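Local coordinates for protein ribokinase (Giardia lamblia, PDB 6WHJ) that probably catalyses the magnesium- and ATP-dependent phosphorylation of ribose at O-5, giving ribose 5-phosphate, as a homodimeric kinase of the PfkB family, at residues 216-227 with 246-254. Residues are numbered along the deposited sequence; the frame is centred on the assembly and turned at random.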
loop_
_atom_site.group_PDB
_atom_site.type_symbol
_atom_site.label_atom_id
_atom_site.label_comp_id
_atom_site.label_asym_id
_atom_site.label_seq_id
_atom_site.Cartn_x
_atom_site.Cartn_y
_atom_site.Cartn_z
ATOM N N ASP B 216 10.885 19.052 31.756
ATOM C CA ASP B 216 9.943 18.899 32.868
ATOM C C ASP B 216 8.965 20.056 32.982
ATOM O O ASP B 216 7.819 19.851 33.404
ATOM C CB ASP B 216 10.696 18.741 34.183
ATOM C CG ASP B 216 11.040 17.318 34.482
ATOM O OD1 ASP B 216 10.579 16.424 33.740
ATOM O OD2 ASP B 216 11.787 17.102 35.451
ATOM N N SER B 217 9.399 21.270 32.652
ATOM C CA SER B 217 8.478 22.397 32.686
ATOM C C SER B 217 7.471 22.292 31.553
ATOM O O SER B 217 6.305 22.681 31.712
ATOM C CB SER B 217 9.258 23.708 32.603
ATOM O OG SER B 217 8.378 24.802 32.503
ATOM N N MET B 218 7.906 21.748 30.410
ATOM C CA MET B 218 7.001 21.524 29.291
ATOM C C MET B 218 5.978 20.441 29.614
ATOM O O MET B 218 4.805 20.560 29.241
ATOM C CB MET B 218 7.801 21.147 28.045
ATOM C CG MET B 218 7.482 21.985 26.835
ATOM S SD MET B 218 5.707 22.061 26.523
ATOM C CE MET B 218 5.518 23.813 26.180
ATOM N N MET B 219 6.390 19.374 30.308
ATOM C CA MET B 219 5.419 18.330 30.612
ATOM C C MET B 219 4.382 18.788 31.627
ATOM O O MET B 219 3.231 18.331 31.567
ATOM C CB MET B 219 6.101 17.038 31.059
ATOM C CG MET B 219 6.586 16.218 29.863
ATOM S SD MET B 219 7.375 14.659 30.276
ATOM C CE MET B 219 8.994 14.904 29.554
ATOM N N LYS B 220 4.750 19.685 32.551
ATOM C CA LYS B 220 3.748 20.197 33.482
ATOM C C LYS B 220 2.655 20.945 32.735
ATOM O O LYS B 220 1.461 20.702 32.950
ATOM C CB LYS B 220 4.377 21.114 34.528
ATOM C CG LYS B 220 3.375 22.140 35.043
ATOM C CD LYS B 220 3.588 22.509 36.483
ATOM C CE LYS B 220 2.439 23.352 37.028
ATOM N NZ LYS B 220 2.403 24.749 36.479
ATOM N N ALA B 221 3.047 21.810 31.801
ATOM C CA ALA B 221 2.050 22.526 31.021
ATOM C C ALA B 221 1.209 21.570 30.192
ATOM O O ALA B 221 0.002 21.784 30.032
ATOM C CB ALA B 221 2.726 23.558 30.121
ATOM N N LEU B 222 1.813 20.490 29.681
ATOM C CA LEU B 222 1.035 19.533 28.892
ATOM C C LEU B 222 0.048 18.767 29.768
ATOM O O LEU B 222 -1.123 18.615 29.406
ATOM C CB LEU B 222 1.963 18.572 28.154
ATOM C CG LEU B 222 2.844 19.202 27.073
ATOM C CD1 LEU B 222 3.911 18.215 26.601
ATOM C CD2 LEU B 222 2.017 19.717 25.912
ATOM N N VAL B 223 0.498 18.288 30.933
ATOM C CA VAL B 223 -0.405 17.626 31.873
ATOM C C VAL B 223 -1.476 18.601 32.337
ATOM O O VAL B 223 -2.645 18.234 32.510
ATOM C CB VAL B 223 0.382 17.049 33.066
ATOM C CG1 VAL B 223 -0.566 16.488 34.109
ATOM C CG2 VAL B 223 1.368 15.980 32.599
ATOM N N GLU B 224 -1.091 19.866 32.522
ATOM C CA GLU B 224 -2.023 20.911 32.939
ATOM C C GLU B 224 -3.160 21.063 31.941
ATOM O O GLU B 224 -4.339 21.067 32.312
ATOM C CB GLU B 224 -1.259 22.226 33.028
ATOM C CG GLU B 224 -1.384 23.038 34.262
ATOM C CD GLU B 224 -0.390 24.180 34.213
ATOM O OE1 GLU B 224 -0.122 24.675 33.097
ATOM O OE2 GLU B 224 0.137 24.578 35.271
ATOM N N LYS B 225 -2.811 21.193 30.661
ATOM C CA LYS B 225 -3.807 21.383 29.615
ATOM C C LYS B 225 -4.702 20.159 29.481
ATOM O O LYS B 225 -5.921 20.288 29.332
ATOM C CB LYS B 225 -3.105 21.687 28.289
ATOM C CG LYS B 225 -4.014 21.763 27.090
ATOM C CD LYS B 225 -4.858 23.021 27.092
ATOM C CE LYS B 225 -5.874 22.981 25.963
ATOM N NZ LYS B 225 -6.739 24.190 25.970
ATOM N N MET B 226 -4.113 18.964 29.573
ATOM C CA MET B 226 -4.890 17.739 29.422
ATOM C C MET B 226 -5.931 17.604 30.522
ATOM O O MET B 226 -7.040 17.110 30.289
ATOM C CB MET B 226 -3.956 16.533 29.445
ATOM C CG MET B 226 -3.958 15.753 28.173
ATOM S SD MET B 226 -2.747 16.409 27.034
ATOM C CE MET B 226 -1.271 15.646 27.722
ATOM N N SER B 227 -5.562 17.985 31.735
ATOM C CA SER B 227 -6.413 17.860 32.903
ATOM C C SER B 227 -7.425 18.987 33.047
ATOM O O SER B 227 -8.421 18.809 33.752
ATOM C CB SER B 227 -5.519 17.775 34.145
ATOM O OG SER B 227 -6.165 18.270 35.305
ATOM N N ARG B 246 7.006 7.969 31.379
ATOM C CA ARG B 246 6.918 8.974 32.431
ATOM C C ARG B 246 5.471 9.058 32.877
ATOM O O ARG B 246 4.593 9.362 32.063
ATOM C CB ARG B 246 7.405 10.330 31.930
ATOM C CG ARG B 246 8.754 10.718 32.461
ATOM C CD ARG B 246 8.623 11.214 33.873
ATOM N NE ARG B 246 7.886 12.471 33.932
ATOM C CZ ARG B 246 8.452 13.666 34.077
ATOM N NH1 ARG B 246 9.771 13.770 34.173
ATOM N NH2 ARG B 246 7.699 14.760 34.135
ATOM N N ILE B 247 5.225 8.777 34.152
ATOM C CA ILE B 247 3.890 8.859 34.732
ATOM C C ILE B 247 3.809 10.151 35.529
ATOM O O ILE B 247 4.617 10.379 36.437
ATOM C CB ILE B 247 3.593 7.645 35.621
ATOM C CG1 ILE B 247 3.705 6.362 34.806
ATOM C CG2 ILE B 247 2.205 7.761 36.232
ATOM C CD1 ILE B 247 3.807 5.128 35.648
ATOM N N VAL B 248 2.836 10.991 35.204
ATOM C CA VAL B 248 2.599 12.233 35.924
ATOM C C VAL B 248 1.183 12.202 36.461
ATOM O O VAL B 248 0.239 11.934 35.710
ATOM C CB VAL B 248 2.818 13.473 35.039
ATOM C CG1 VAL B 248 2.651 14.743 35.857
ATOM C CG2 VAL B 248 4.197 13.432 34.399
ATOM N N GLN B 249 1.038 12.471 37.758
ATOM C CA GLN B 249 -0.275 12.594 38.375
ATOM C C GLN B 249 -0.846 13.976 38.091
ATOM O O GLN B 249 -0.121 14.971 38.128
ATOM C CB GLN B 249 -0.176 12.403 39.885
ATOM C CG GLN B 249 -1.515 12.174 40.554
ATOM C CD GLN B 249 -1.372 11.624 41.950
ATOM O OE1 GLN B 249 -0.266 11.511 42.475
ATOM N NE2 GLN B 249 -2.488 11.223 42.543
ATOM N N THR B 250 -2.146 14.044 37.817
ATOM C CA THR B 250 -2.783 15.349 37.677
ATOM C C THR B 250 -2.881 16.056 39.034
ATOM O O THR B 250 -2.800 15.437 40.096
ATOM C CB THR B 250 -4.173 15.211 37.052
ATOM O OG1 THR B 250 -5.001 14.387 37.879
ATOM C CG2 THR B 250 -4.084 14.587 35.655
ATOM N N LYS B 251 -2.994 17.388 38.976
ATOM C CA LYS B 251 -3.186 18.270 40.135
ATOM C C LYS B 251 -1.936 18.410 40.999
ATOM O O LYS B 251 -1.541 19.533 41.324
ATOM C CB LYS B 251 -4.345 17.808 41.035
ATOM C CG LYS B 251 -5.673 17.514 40.326
ATOM C CD LYS B 251 -6.165 18.681 39.483
ATOM C CE LYS B 251 -7.368 18.261 38.640
ATOM N NZ LYS B 251 -7.388 18.933 37.306
ATOM N N SER B 252 -1.287 17.296 41.350
ATOM C CA SER B 252 -0.095 17.333 42.196
ATOM C C SER B 252 1.206 17.261 41.418
ATOM O O SER B 252 2.233 17.746 41.906
ATOM C CB SER B 252 -0.099 16.169 43.193
ATOM O OG SER B 252 0.080 14.924 42.526
ATOM N N TYR B 253 1.173 16.661 40.229
ATOM C CA TYR B 253 2.330 16.470 39.350
ATOM C C TYR B 253 3.412 15.587 39.970
ATOM O O TYR B 253 4.583 15.684 39.594
ATOM C CB TYR B 253 2.901 17.819 38.888
ATOM C CG TYR B 253 1.822 18.676 38.259
ATOM C CD1 TYR B 253 1.312 18.369 37.007
ATOM C CD2 TYR B 253 1.285 19.762 38.938
ATOM C CE1 TYR B 253 0.313 19.126 36.443
ATOM C CE2 TYR B 253 0.280 20.532 38.375
ATOM C CZ TYR B 253 -0.205 20.206 37.128
ATOM O OH TYR B 253 -1.212 20.965 36.569
ATOM N N GLU B 254 3.031 14.669 40.864
ATOM C CA GLU B 254 3.964 13.618 41.246
ATOM C C GLU B 254 4.339 12.810 40.015
ATOM O O GLU B 254 3.511 12.568 39.135
ATOM C CB GLU B 254 3.393 12.696 42.330
ATOM C CG GLU B 254 3.529 13.245 43.730
ATOM C CD GLU B 254 4.985 13.214 44.196
ATOM O OE1 GLU B 254 5.432 14.204 44.829
ATOM O OE2 GLU B 254 5.682 12.209 43.919
HETATM O O HOH W 1 -2.847 19.028 35.879
#
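Val223 and Val248 join helix 216-228 to strand 245-249 near one border of the large mixed sheet in this ribokinase-type alpha/beta fold; the strand pairs antiparallel with 235-239, whose Phe238 also meets Met219 and Val223. A branched valine suits position 223, since its two methyls serve two partners: CG2 of Val223 meets CG1 of Val248 at 3.7 Å. The other branch, CG1 of Val223, stands anti to the backbone N (chi1 174°) and reaches the edge of the Tyr253 ring, 3.6 Å from CE1. Farther along, the methyl CG2 of Thr250 packs on CB of Ser227, while the threonine hydroxyl is hydrogen-bonded to the carbonyl of Leu233.

Tyr253, in the turn after the strand, spreads its ring against the helix. The aliphatic chain of Lys220 lies over one face in an off-centre CH-pi contact, with CE 4.3 Å from the ring centroid. A long lysine can lay its methylenes on the ring and still carry its ammonium on to OE2 of Glu224, one helical turn along, in a salt bridge. Tyr253 OH is hydrogen-bonded to a water 2.6 Å away, which makes a weak bond to the carbonyl of Val223.

At the N-terminal end of the helix segment, Asp216 and Met219 meet Arg246, whose chain bends at chi2 and chi3. SD of Met219, soft and polarisable, lies over one guanidinium face, offset toward its rim. OD1 of Asp216 accepts from both terminal nitrogens of Arg246 in a salt bridge, 2.8 Å from NH1 and only weakly from NH2, and lies 15° out of the guanidinium plane.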